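Local structure of Lin1840 protein (Listeria innocua serovar 6a, 4ZOC) at residues 635-639 against 667-671; 508-512 against 552-558; 417-421 against 530-536; 398-404 against 463-468; 133-137 against 168-172. The protein probably hydrolyses terminal, non-reducing beta-D-glucosyl residues to release beta-D-glucose, and is involved in beta-1,2-glucan metabolism. The protein carries 2 engineered substitutions. All coordinates share one frame; numbering follows the deposited sequence.

Contact 1: residues 635-639 against 667-671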
# COMPACT_ATOMS: atom_id res chain seq x y z
N ASP A 635 17.76 -38.85 14.79
CA ASP A 635 19.07 -39.27 14.98
C ASP A 635 20.07 -38.27 14.42
O ASP A 635 21.24 -38.59 14.25
CB ASP A 635 19.26 -40.64 14.28
CG ASP A 635 18.41 -41.71 14.92
OD1 ASP A 635 18.42 -41.82 16.18
OD2 ASP A 635 17.75 -42.43 14.19
N ILE A 636 19.60 -37.06 14.12
CA ILE A 636 20.45 -36.06 13.45
C ILE A 636 20.47 -34.79 14.35
O ILE A 636 19.43 -34.31 14.70
CB ILE A 636 19.88 -35.74 12.06
CG1 ILE A 636 19.96 -37.01 11.15
CG2 ILE A 636 20.65 -34.62 11.41
CD1 ILE A 636 18.87 -37.02 10.09
N ALA A 637 21.64 -34.30 14.74
CA ALA A 637 21.78 -33.08 15.55
C ALA A 637 21.25 -31.90 14.74
O ALA A 637 21.41 -31.87 13.51
CB ALA A 637 23.24 -32.85 15.90
N GLY A 638 20.60 -30.96 15.41
CA GLY A 638 20.10 -29.80 14.71
C GLY A 638 19.66 -28.75 15.64
O GLY A 638 19.66 -28.96 16.86
N LYS A 639 19.34 -27.59 15.06
CA LYS A 639 18.81 -26.47 15.78
C LYS A 639 17.36 -26.14 15.38
O LYS A 639 16.97 -26.22 14.22
CB LYS A 639 19.70 -25.23 15.50
CG LYS A 639 21.09 -25.35 16.10
CD LYS A 639 22.06 -24.41 15.45
CE LYS A 639 23.46 -24.68 15.94
NZ LYS A 639 24.24 -23.55 15.43
N ALA A 667 20.11 -25.58 20.12
CA ALA A 667 20.91 -26.65 19.54
C ALA A 667 20.78 -27.96 20.36
O ALA A 667 20.84 -27.94 21.60
CB ALA A 667 22.35 -26.21 19.52
N LEU A 668 20.50 -29.05 19.67
CA LEU A 668 20.23 -30.31 20.34
C LEU A 668 20.85 -31.46 19.58
O LEU A 668 20.59 -31.61 18.39
CB LEU A 668 18.73 -30.58 20.40
CG LEU A 668 17.94 -29.59 21.21
CD1 LEU A 668 16.49 -29.68 20.83
CD2 LEU A 668 18.10 -29.74 22.72
N GLN A 669 21.63 -32.28 20.27
CA GLN A 669 22.10 -33.50 19.68
C GLN A 669 20.94 -34.44 19.48
O GLN A 669 19.84 -34.25 20.03
CB GLN A 669 23.16 -34.12 20.59
CG GLN A 669 24.42 -33.30 20.65
CD GLN A 669 25.18 -33.32 19.33
OE1 GLN A 669 25.53 -34.37 18.83
NE2 GLN A 669 25.42 -32.14 18.74
N ALA A 670 21.19 -35.50 18.74
CA ALA A 670 20.18 -36.56 18.61
C ALA A 670 19.72 -37.04 20.01
O ALA A 670 20.51 -37.32 20.89
CB ALA A 670 20.76 -37.70 17.81
N GLY A 671 18.41 -37.08 20.20
CA GLY A 671 17.79 -37.46 21.47
C GLY A 671 17.91 -36.48 22.62
O GLY A 671 17.36 -36.76 23.68
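Lys-639 and Ala-667 face each other as a non-hydrogen-bonded antiparallel pair, their side chains on the same face of the sheet. From CB the lysine chain starts anti to its carbonyl carbon (chi1 -68°). Lys-639 CG lies 3.7 Å from both CA and CB of Ala-667. The chain then runs on extended, and Lys-639 CE passes 4.0 Å from the small methyl, Ala-667 CB. NZ leads away to a salt bridge with Glu-373. Next in register, Gly-638 and Leu-668 form the hydrogen-bonded pair: Gly-638 N gives to Leu-668 O at 3.1 Å, and Leu-668 N returns a bond of 2.9 Å to Gly-638 O. Past this pair, Ala-637 CA makes a CA-H...O contact with Leu-668 O (3.4 Å). Gln-669 bends at chi2 (-69°), which brings its NE2 to 3.6 Å from Ala-637 CB, while Ala-670 CB rests 3.5 Å from Asp-635 C. Small methyls at Ala-637 and Ala-670 suit this solvent-facing end, where the chains stay close. The pairing joins the start of strand 638-648 to the end of strand 659-668, a hairpin at one edge of the fibronectin type III-like sheet; Asn-632 bonds to both Ile-636 O and Leu-668 O.

Contact 2: residues 508-512 against 552-558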
# COMPACT_ATOMS: atom_id res chain seq x y z
N ARG A 508 15.74 -10.54 -1.96
CA ARG A 508 14.31 -10.22 -1.63
C ARG A 508 13.50 -11.48 -1.70
O ARG A 508 13.87 -12.38 -2.44
CB ARG A 508 13.66 -9.20 -2.62
CG ARG A 508 13.86 -9.62 -4.09
CD ARG A 508 12.89 -9.02 -5.08
NE ARG A 508 12.99 -7.58 -5.03
CZ ARG A 508 13.96 -6.88 -5.62
NH1 ARG A 508 14.90 -7.49 -6.30
NH2 ARG A 508 13.96 -5.57 -5.56
N PRO A 509 12.38 -11.58 -0.92
CA PRO A 509 11.34 -12.58 -1.28
C PRO A 509 10.99 -12.48 -2.74
O PRO A 509 11.00 -11.38 -3.35
CB PRO A 509 10.16 -12.13 -0.43
CG PRO A 509 10.82 -11.46 0.80
CD PRO A 509 11.89 -10.68 0.14
N LEU A 510 10.73 -13.64 -3.32
CA LEU A 510 10.40 -13.74 -4.74
C LEU A 510 9.16 -14.64 -4.84
O LEU A 510 8.87 -15.40 -3.89
CB LEU A 510 11.53 -14.36 -5.55
CG LEU A 510 12.71 -13.39 -5.77
CD1 LEU A 510 13.90 -14.27 -6.08
CD2 LEU A 510 12.42 -12.27 -6.76
N GLU A 511 8.56 -14.65 -6.00
CA GLU A 511 7.52 -15.66 -6.32
C GLU A 511 8.19 -17.04 -6.61
O GLU A 511 8.86 -17.25 -7.64
CB GLU A 511 6.72 -15.25 -7.55
CG GLU A 511 5.99 -13.92 -7.47
CD GLU A 511 5.11 -13.62 -8.69
OE1 GLU A 511 4.88 -14.53 -9.56
OE2 GLU A 511 4.65 -12.46 -8.78
N VAL A 512 8.09 -17.94 -5.65
CA VAL A 512 8.79 -19.17 -5.76
C VAL A 512 7.88 -20.39 -5.95
O VAL A 512 8.39 -21.57 -5.99
CB VAL A 512 9.81 -19.38 -4.63
CG1 VAL A 512 10.85 -18.28 -4.61
CG2 VAL A 512 9.10 -19.62 -3.29
N MET A 552 10.71 -12.78 6.64
CA MET A 552 9.80 -12.05 5.77
C MET A 552 8.96 -13.05 4.96
O MET A 552 9.48 -14.04 4.45
CB MET A 552 10.56 -11.09 4.91
CG MET A 552 9.70 -10.04 4.23
SD MET A 552 10.68 -8.82 3.33
CE MET A 552 9.36 -7.65 2.99
N SER A 553 7.69 -12.74 4.81
CA SER A 553 6.73 -13.61 4.10
C SER A 553 7.05 -13.68 2.63
O SER A 553 7.50 -12.68 2.03
CB SER A 553 5.31 -13.00 4.30
OG SER A 553 4.91 -13.07 5.66
N PHE A 554 6.89 -14.87 2.04
CA PHE A 554 7.05 -15.07 0.59
C PHE A 554 5.66 -15.05 -0.05
O PHE A 554 4.88 -15.97 0.15
CB PHE A 554 7.77 -16.40 0.32
CG PHE A 554 9.28 -16.28 0.33
CD1 PHE A 554 9.91 -15.58 1.33
CD2 PHE A 554 10.05 -16.76 -0.71
CE1 PHE A 554 11.28 -15.39 1.32
CE2 PHE A 554 11.44 -16.59 -0.74
CZ PHE A 554 12.04 -15.93 0.33
N PRO A 555 5.34 -13.94 -0.80
CA PRO A 555 4.01 -13.90 -1.37
C PRO A 555 3.69 -14.98 -2.37
O PRO A 555 4.52 -15.53 -3.08
CB PRO A 555 3.91 -12.51 -2.00
CG PRO A 555 5.01 -11.69 -1.34
CD PRO A 555 6.07 -12.73 -1.13
N GLN A 556 2.37 -15.25 -2.43
CA GLN A 556 1.78 -16.06 -3.50
C GLN A 556 2.09 -15.50 -4.87
O GLN A 556 2.45 -16.24 -5.78
CB GLN A 556 0.25 -16.19 -3.36
CG GLN A 556 -0.30 -16.89 -2.13
CD GLN A 556 -0.12 -18.42 -2.20
OE1 GLN A 556 0.02 -19.05 -3.28
NE2 GLN A 556 -0.24 -19.04 -1.05
N THR A 557 1.91 -14.20 -5.03
CA THR A 557 2.16 -13.47 -6.26
C THR A 557 2.35 -12.00 -5.87
O THR A 557 2.00 -11.60 -4.74
CB THR A 557 0.96 -13.61 -7.22
OG1 THR A 557 1.27 -13.11 -8.52
CG2 THR A 557 -0.30 -12.97 -6.62
N THR A 558 2.91 -11.19 -6.77
CA THR A 558 3.22 -9.78 -6.55
C THR A 558 2.01 -9.02 -5.98
O THR A 558 2.13 -8.21 -5.07
CB THR A 558 3.71 -9.14 -7.91
OG1 THR A 558 5.00 -9.73 -8.22
CG2 THR A 558 3.86 -7.70 -7.77
O HOH W 1 6.78 -16.90 -3.09
O HOH W 2 4.01 -17.52 -8.64
O HOH W 3 2.38 -15.01 -10.15
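Pro-509 meets Phe-554 through a CH-pi contact: its CA stands 3.9 Å from the ring centroid, over one face and 18° off the normal. Apolar contacts surround this. Pro-509 CG touches Met-552 SD at 3.7 Å, the extended methionine crossing the proline at about a right angle, and Val-512 CG2 meets Phe-554 CD2 at the ring edge, 4.0 Å away. A rigid proline and a flat ring suit a buried place where two irregular chains must fit closely. The hydrogen bonds gather on one carboxylate oxygen. Glu-511 extends beyond CG (chi2 -175°) far enough for OE2 to accept from Thr-558 OG1 at 2.8 Å, on the anti side, and from Thr-558 N at 2.9 Å, from above the carboxylate plane. OE1 has a salt bridge to Arg-481, which probably balances the buried charge. Water completes the join: one molecule lies between Leu-510 O, Val-512 N and Pro-555 O, and another links Glu-511 OE1 (2.6 Å) with Thr-557 OG1 (2.7 Å). The contact ties the loop between strand 500-505 and helix 513-517 to the long loop that follows helix 532-541, and at its outer end Thr-557 packs on Thr-479 of the second subunit.

Contact 3: residues 417-421 against 530-536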
# COMPACT_ATOMS: atom_id res chain seq x y z
N ASP A 417 37.96 -13.20 -3.57
CA ASP A 417 38.09 -13.88 -2.27
C ASP A 417 36.88 -14.72 -1.86
O ASP A 417 36.96 -15.43 -0.86
CB ASP A 417 38.28 -12.85 -1.12
CG ASP A 417 39.45 -11.89 -1.30
OD1 ASP A 417 40.54 -12.29 -1.67
OD2 ASP A 417 39.27 -10.67 -0.97
N GLY A 418 35.77 -14.62 -2.59
CA GLY A 418 34.56 -15.33 -2.31
C GLY A 418 34.68 -16.74 -2.87
O GLY A 418 35.44 -17.02 -3.80
N ILE A 419 33.80 -17.61 -2.39
CA ILE A 419 33.80 -18.97 -2.84
C ILE A 419 32.51 -19.19 -3.60
O ILE A 419 31.40 -19.16 -2.99
CB ILE A 419 33.89 -19.96 -1.66
CG1 ILE A 419 35.11 -19.71 -0.72
CG2 ILE A 419 33.87 -21.42 -2.14
CD1 ILE A 419 36.44 -19.81 -1.36
N ASN A 420 32.61 -19.43 -4.92
CA ASN A 420 31.41 -19.70 -5.72
C ASN A 420 30.83 -21.10 -5.47
O ASN A 420 31.41 -21.95 -4.73
CB ASN A 420 31.61 -19.33 -7.17
CG ASN A 420 32.50 -20.33 -7.92
OD1 ASN A 420 32.99 -21.29 -7.34
ND2 ASN A 420 32.61 -20.15 -9.21
N VAL A 421 29.65 -21.37 -6.04
CA VAL A 421 29.00 -22.63 -5.77
C VAL A 421 29.81 -23.81 -6.30
O VAL A 421 29.95 -24.79 -5.58
CB VAL A 421 27.58 -22.64 -6.29
CG1 VAL A 421 26.92 -23.97 -6.03
CG2 VAL A 421 26.79 -21.52 -5.60
N THR A 530 31.18 -14.10 1.61
CA THR A 530 32.45 -14.62 1.21
C THR A 530 32.53 -16.12 1.20
O THR A 530 33.13 -16.69 0.28
CB THR A 530 33.56 -13.99 2.12
OG1 THR A 530 33.59 -12.54 1.92
CG2 THR A 530 34.92 -14.60 1.80
N GLU A 531 31.83 -16.78 2.13
CA GLU A 531 31.94 -18.23 2.19
C GLU A 531 30.76 -18.92 1.48
O GLU A 531 30.51 -20.16 1.75
CB GLU A 531 32.06 -18.69 3.65
CG GLU A 531 33.38 -18.28 4.28
CD GLU A 531 34.56 -19.07 3.77
OE1 GLU A 531 34.59 -20.28 3.99
OE2 GLU A 531 35.47 -18.45 3.23
N ALA A 532 30.04 -18.18 0.62
CA ALA A 532 28.80 -18.69 -0.05
C ALA A 532 28.83 -20.19 -0.51
O ALA A 532 27.94 -20.98 -0.20
CB ALA A 532 28.37 -17.78 -1.18
N GLY A 533 29.84 -20.57 -1.28
CA GLY A 533 29.85 -21.93 -1.83
C GLY A 533 30.07 -22.98 -0.77
O GLY A 533 29.69 -24.14 -0.97
N ARG A 534 30.79 -22.64 0.32
CA ARG A 534 31.09 -23.59 1.40
C ARG A 534 29.84 -23.71 2.25
O ARG A 534 29.47 -24.80 2.62
CB ARG A 534 32.20 -23.16 2.27
CG ARG A 534 33.47 -23.04 1.47
CD ARG A 534 34.70 -22.85 2.34
NE ARG A 534 35.91 -22.99 1.51
CZ ARG A 534 36.92 -22.11 1.44
NH1 ARG A 534 36.92 -20.93 2.05
NH2 ARG A 534 37.95 -22.38 0.69
N VAL A 535 29.14 -22.59 2.48
CA VAL A 535 27.85 -22.65 3.14
C VAL A 535 26.88 -23.62 2.39
O VAL A 535 26.20 -24.45 2.99
CB VAL A 535 27.21 -21.22 3.23
CG1 VAL A 535 25.78 -21.22 3.66
CG2 VAL A 535 28.01 -20.30 4.14
N THR A 536 26.79 -23.41 1.09
CA THR A 536 25.95 -24.20 0.23
C THR A 536 26.36 -25.70 0.32
O THR A 536 25.50 -26.59 0.53
CB THR A 536 26.00 -23.70 -1.18
OG1 THR A 536 25.63 -22.28 -1.23
CG2 THR A 536 25.07 -24.45 -2.00
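The start of helix 532-541 is met by the loop that leads into helix 421-426, where Ile-419 is bonded through its N-H to the residue before the N-cap and through its carbonyl to the first turn. Ile-419 N donates to Thr-530 O at 2.9 Å, and Ile-419 O accepts from Gly-533 N at 2.7 Å. This second bond satisfies an N-H of the first helical turn, where no preceding turn supplies an acceptor. Glycine suits position 533, because a CB there would point straight at the carbonyl oxygens of Asn-420 and Ile-419; without one, Gly-533 CA comes to 3.3 Å from Asn-420 O in a CA-H...O contact. The isoleucine side chain spreads over one face of the Arg-534 guanidinium, with Ile-419 CG1 3.5 Å from Arg-534 NH1. Two acids fix that plane: Arg-534 NH1 bonds within it to Glu-531 OE1 at 3.1 Å, nearly straight (171°) and on the syn side, and Glu-427 takes NE. Arg-364 pairs with Glu-531 OE2. The chemistry is therefore divided: the edge of the guanidinium carries the charge pairing, while one face offers a flat surface to a hydrocarbon, and the alternating acids and arginines probably keep these partly buried groups ionised.

Contact 4: residues 398-404 against 463-468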
# COMPACT_ATOMS: atom_id res chain seq x y z
N PRO A 398 22.52 -20.21 -13.56
CA PRO A 398 23.26 -18.95 -13.50
C PRO A 398 24.07 -18.68 -12.26
O PRO A 398 25.01 -17.87 -12.36
CB PRO A 398 22.20 -17.91 -13.71
CG PRO A 398 20.93 -18.53 -13.27
CD PRO A 398 21.08 -19.99 -13.60
N LEU A 399 23.77 -19.38 -11.18
CA LEU A 399 24.50 -19.31 -9.91
C LEU A 399 25.50 -20.48 -9.74
O LEU A 399 26.15 -20.63 -8.69
CB LEU A 399 23.56 -19.19 -8.68
CG LEU A 399 23.25 -17.75 -8.25
CD1 LEU A 399 24.51 -17.12 -7.61
CD2 LEU A 399 22.80 -16.94 -9.47
N ALA A 400 25.68 -21.31 -10.80
CA ALA A 400 26.60 -22.44 -10.73
C ALA A 400 28.07 -21.95 -10.56
O ALA A 400 28.82 -22.45 -9.72
CB ALA A 400 26.53 -23.27 -11.98
N THR A 401 28.42 -20.97 -11.36
CA THR A 401 29.75 -20.39 -11.36
C THR A 401 29.80 -18.92 -11.08
O THR A 401 30.93 -18.37 -10.94
CB THR A 401 30.48 -20.62 -12.71
OG1 THR A 401 29.90 -19.85 -13.76
CG2 THR A 401 30.48 -22.09 -13.09
N SER A 402 28.67 -18.23 -11.06
CA SER A 402 28.70 -16.77 -10.90
C SER A 402 29.45 -16.41 -9.61
O SER A 402 29.13 -16.94 -8.53
CB SER A 402 27.32 -16.17 -10.83
OG SER A 402 27.36 -14.81 -10.54
N PRO A 403 30.35 -15.40 -9.71
CA PRO A 403 30.99 -14.90 -8.48
C PRO A 403 30.15 -13.89 -7.69
O PRO A 403 30.57 -13.46 -6.60
CB PRO A 403 32.27 -14.20 -8.98
CG PRO A 403 31.96 -13.88 -10.42
CD PRO A 403 30.93 -14.85 -10.93
N ASP A 404 28.97 -13.54 -8.22
CA ASP A 404 28.09 -12.55 -7.59
C ASP A 404 27.25 -13.18 -6.45
O ASP A 404 26.01 -13.38 -6.55
CB ASP A 404 27.23 -11.89 -8.63
CG ASP A 404 26.41 -10.71 -8.10
OD1 ASP A 404 26.60 -10.25 -6.94
OD2 ASP A 404 25.53 -10.28 -8.86
N ALA A 463 21.12 -24.08 -9.63
CA ALA A 463 21.50 -22.86 -8.91
C ALA A 463 20.97 -21.65 -9.64
O ALA A 463 21.49 -21.24 -10.74
CB ALA A 463 23.05 -22.81 -8.74
N LEU A 464 19.94 -21.07 -9.05
CA LEU A 464 19.23 -19.92 -9.60
C LEU A 464 19.41 -18.67 -8.79
O LEU A 464 19.66 -18.70 -7.58
CB LEU A 464 17.72 -20.18 -9.63
CG LEU A 464 17.29 -21.47 -10.36
CD1 LEU A 464 15.77 -21.64 -10.25
CD2 LEU A 464 17.76 -21.41 -11.79
N GLY A 465 19.17 -17.53 -9.41
CA GLY A 465 19.14 -16.33 -8.55
C GLY A 465 19.25 -14.98 -9.23
O GLY A 465 19.25 -14.85 -10.44
N GLU A 466 19.21 -13.96 -8.36
CA GLU A 466 19.31 -12.62 -8.79
C GLU A 466 20.74 -12.14 -8.89
O GLU A 466 21.55 -12.48 -8.07
CB GLU A 466 18.61 -11.67 -7.79
CG GLU A 466 17.09 -11.91 -7.58
CD GLU A 466 16.48 -10.84 -6.71
OE1 GLU A 466 16.94 -10.70 -5.54
OE2 GLU A 466 15.52 -10.14 -7.20
N LYS A 467 21.00 -11.21 -9.82
CA LYS A 467 22.19 -10.37 -9.72
C LYS A 467 21.99 -9.43 -8.56
O LYS A 467 20.86 -8.94 -8.33
CB LYS A 467 22.41 -9.53 -10.95
CG LYS A 467 22.62 -10.31 -12.23
CD LYS A 467 22.92 -9.35 -13.37
CE LYS A 467 24.14 -9.80 -14.14
NZ LYS A 467 23.74 -9.68 -15.55
N ASN A 468 23.08 -9.10 -7.84
CA ASN A 468 22.84 -8.23 -6.67
C ASN A 468 22.32 -6.85 -7.07
O ASN A 468 21.54 -6.25 -6.32
CB ASN A 468 24.02 -8.11 -5.69
CG ASN A 468 25.00 -7.06 -6.08
OD1 ASN A 468 24.71 -5.87 -6.05
ND2 ASN A 468 26.16 -7.49 -6.52
O HOH W 4 23.93 -13.69 -8.27
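Where strand 459-465 of the mixed sheet gives way to its C-terminal loop, it meets the loop that follows the adjacent parallel strand 393-397; Leu-399 and Ala-463 touch at the near end, Asp-404 and Asn-468 at the far end. Leu-399 N donates to Ala-463 O at 3.0 Å. Leu-399 CB and Ala-463 CB lie 3.7 Å apart. Leu-399 CD2 reaches over the backbone to 3.7 Å from Gly-465 N. Glycine fits here for two reasons: at its backbone angles a CB would be jammed against the preceding carbonyl oxygen, and it would also sit tight against Leu-399 CD2. At the far end the carboxylate works as a fork. Asp-404 OD1 accepts from Asn-468 ND2 at 2.8 Å and Asp-404 OD2 from Asn-468 N at 2.9 Å, both on the syn side and both close to straight (167°). Amide and carboxylate planes are nearly perpendicular, 84° apart. Asn-468 can use both donors because its CG sits between the backbone N and carbonyl carbon (chi1 85°), which swings the amide back beside its own N-H. Ser-402 OG accepts from Asp-404 N in an ST turn, and a water bridges Asp-404 O and Glu-466 O. Such loops gathered at the C-terminal ends of parallel strands are typical of alpha/beta domains; further along, these two carry Trp-409 and Glu-473, which line the glucose pocket.

Contact 5: residues 133-137 against 168-172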
# COMPACT_ATOMS: atom_id res chain seq x y z
N VAL A 133 33.11 5.12 12.12
CA VAL A 133 31.66 4.92 12.19
C VAL A 133 31.17 4.07 11.04
O VAL A 133 31.63 4.23 9.92
CB VAL A 133 30.91 6.32 11.99
CG1 VAL A 133 29.41 6.25 12.08
CG2 VAL A 133 31.40 7.34 12.97
N THR A 134 30.20 3.20 11.31
CA THR A 134 29.48 2.57 10.23
C THR A 134 28.03 2.97 10.18
O THR A 134 27.38 3.08 11.23
CB THR A 134 29.57 1.03 10.30
OG1 THR A 134 28.84 0.47 9.20
CG2 THR A 134 28.97 0.41 11.63
N PHE A 135 27.52 3.04 8.95
CA PHE A 135 26.12 3.36 8.68
C PHE A 135 25.26 2.09 8.77
O PHE A 135 24.71 1.60 7.74
CB PHE A 135 26.00 4.02 7.37
CG PHE A 135 26.78 5.36 7.23
CD1 PHE A 135 26.68 6.40 8.26
CD2 PHE A 135 27.58 5.60 6.09
CE1 PHE A 135 27.35 7.55 8.12
CE2 PHE A 135 28.18 6.83 5.92
CZ PHE A 135 28.05 7.79 6.94
N SER A 136 25.22 1.53 9.96
CA SER A 136 24.52 0.30 10.28
C SER A 136 24.27 0.29 11.78
O SER A 136 25.04 0.88 12.54
CB SER A 136 25.37 -0.93 9.85
OG SER A 136 24.87 -2.17 10.31
N PRO A 137 23.18 -0.32 12.25
CA PRO A 137 22.17 -1.16 11.58
C PRO A 137 21.09 -0.37 10.80
O PRO A 137 20.71 0.75 11.14
CB PRO A 137 21.54 -1.90 12.73
CG PRO A 137 21.61 -0.93 13.86
CD PRO A 137 22.96 -0.26 13.69
N MET A 168 23.48 -5.97 16.81
CA MET A 168 24.46 -5.35 15.90
C MET A 168 25.18 -4.18 16.56
O MET A 168 26.42 -4.07 16.51
CB MET A 168 23.80 -4.84 14.65
CG MET A 168 23.49 -5.83 13.59
SD MET A 168 23.37 -5.06 11.91
CE MET A 168 22.36 -6.40 11.31
N VAL A 169 24.40 -3.35 17.26
CA VAL A 169 24.99 -2.19 17.97
C VAL A 169 26.04 -2.68 18.99
O VAL A 169 27.14 -2.15 19.06
CB VAL A 169 23.90 -1.35 18.64
CG1 VAL A 169 24.54 -0.30 19.58
CG2 VAL A 169 23.03 -0.67 17.60
N ASP A 170 25.68 -3.71 19.77
CA ASP A 170 26.58 -4.29 20.75
C ASP A 170 27.86 -4.84 20.06
O ASP A 170 28.97 -4.62 20.51
CB ASP A 170 25.84 -5.38 21.49
CG ASP A 170 26.65 -5.98 22.62
OD1 ASP A 170 27.49 -5.27 23.25
OD2 ASP A 170 26.43 -7.19 22.89
N GLY A 171 27.68 -5.54 18.96
CA GLY A 171 28.81 -6.08 18.19
C GLY A 171 29.75 -5.01 17.66
O GLY A 171 31.02 -5.12 17.75
N TYR A 172 29.18 -3.94 17.13
CA TYR A 172 30.04 -2.84 16.55
C TYR A 172 30.74 -2.07 17.65
O TYR A 172 31.92 -1.82 17.55
CB TYR A 172 29.22 -1.85 15.72
CG TYR A 172 28.61 -2.37 14.41
CD1 TYR A 172 29.38 -2.99 13.46
CD2 TYR A 172 27.27 -2.10 14.08
CE1 TYR A 172 28.85 -3.40 12.26
CE2 TYR A 172 26.74 -2.57 12.87
CZ TYR A 172 27.53 -3.20 11.96
OH TYR A 172 27.00 -3.64 10.76
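Ser-136 OG and Tyr-172 OH share a hydrogen bond of 2.6 Å, the serine hydroxyl lying at the edge of the phenol, near the plane of the ring. Over one face of the same ring stands Thr-134, whose methyl CG2 is centred almost exactly: 3.6 Å from the centroid of the Tyr-172 ring and 1° off the normal, a CH-pi contact. Threonine suits the place because its two branches do different work. With OG1 anti to the backbone N (chi1 180°), the hydroxyl turns to Val-92 O while the methyl is left to cover the tyrosine. The third group is Pro-137, whose CB meets Met-168 SD at 3.7 Å and whose CD meets Val-169 CG2 at 3.9 Å. Met-168 SD also lies 3.6 Å from Ser-136 OG, so serine, proline and methionine crowd together beside the phenol.

Further out comes the backbone that carries these groups. Phe-135 is the centre of an inverse gamma turn; Thr-134 and Ser-136, either side of it, point toward the helix and Phe-135 points away. A cis peptide then turns Pro-137 along the helix. On the partner, Met-168 and Tyr-172 are one helical turn apart, joined by a bond of 2.8 Å from Tyr-172 N to Met-168 O, and with Val-169 they make one surface. Helix 112-128 packs on Met-168 and Tyr-172. A parallel strand, 133-134, covered by the helix that follows it, 158-173, before the chain returns as strand 187-193, is the beta-alpha-beta crossover of a TIM barrel.

Overall arrangement
Along the chain contact 5 comes first, alone in the TIM-barrel domain and with its centre 24 to 33 Å from the other four. Contacts 2, 3 and 4 share the family 3 C-terminal domain. Contact 4 closes before contact 2 opens, but contact 3 interlaces with both, knitting together loops around one mixed sheet; two of these loops go on to carry the glucose-pocket residues Trp-409 and Glu-473. Contacts 3 and 4 are the nearest pair, with centres 11 Å apart, and touch where Asn-420 approaches Thr-401; contacts 2 and 4 meet through the Arg-508 to Glu-466 salt bridge. Contact 1, last in sequence, lies within the fibronectin type III-like domain, its nearest atoms about 12 Å from contact 3.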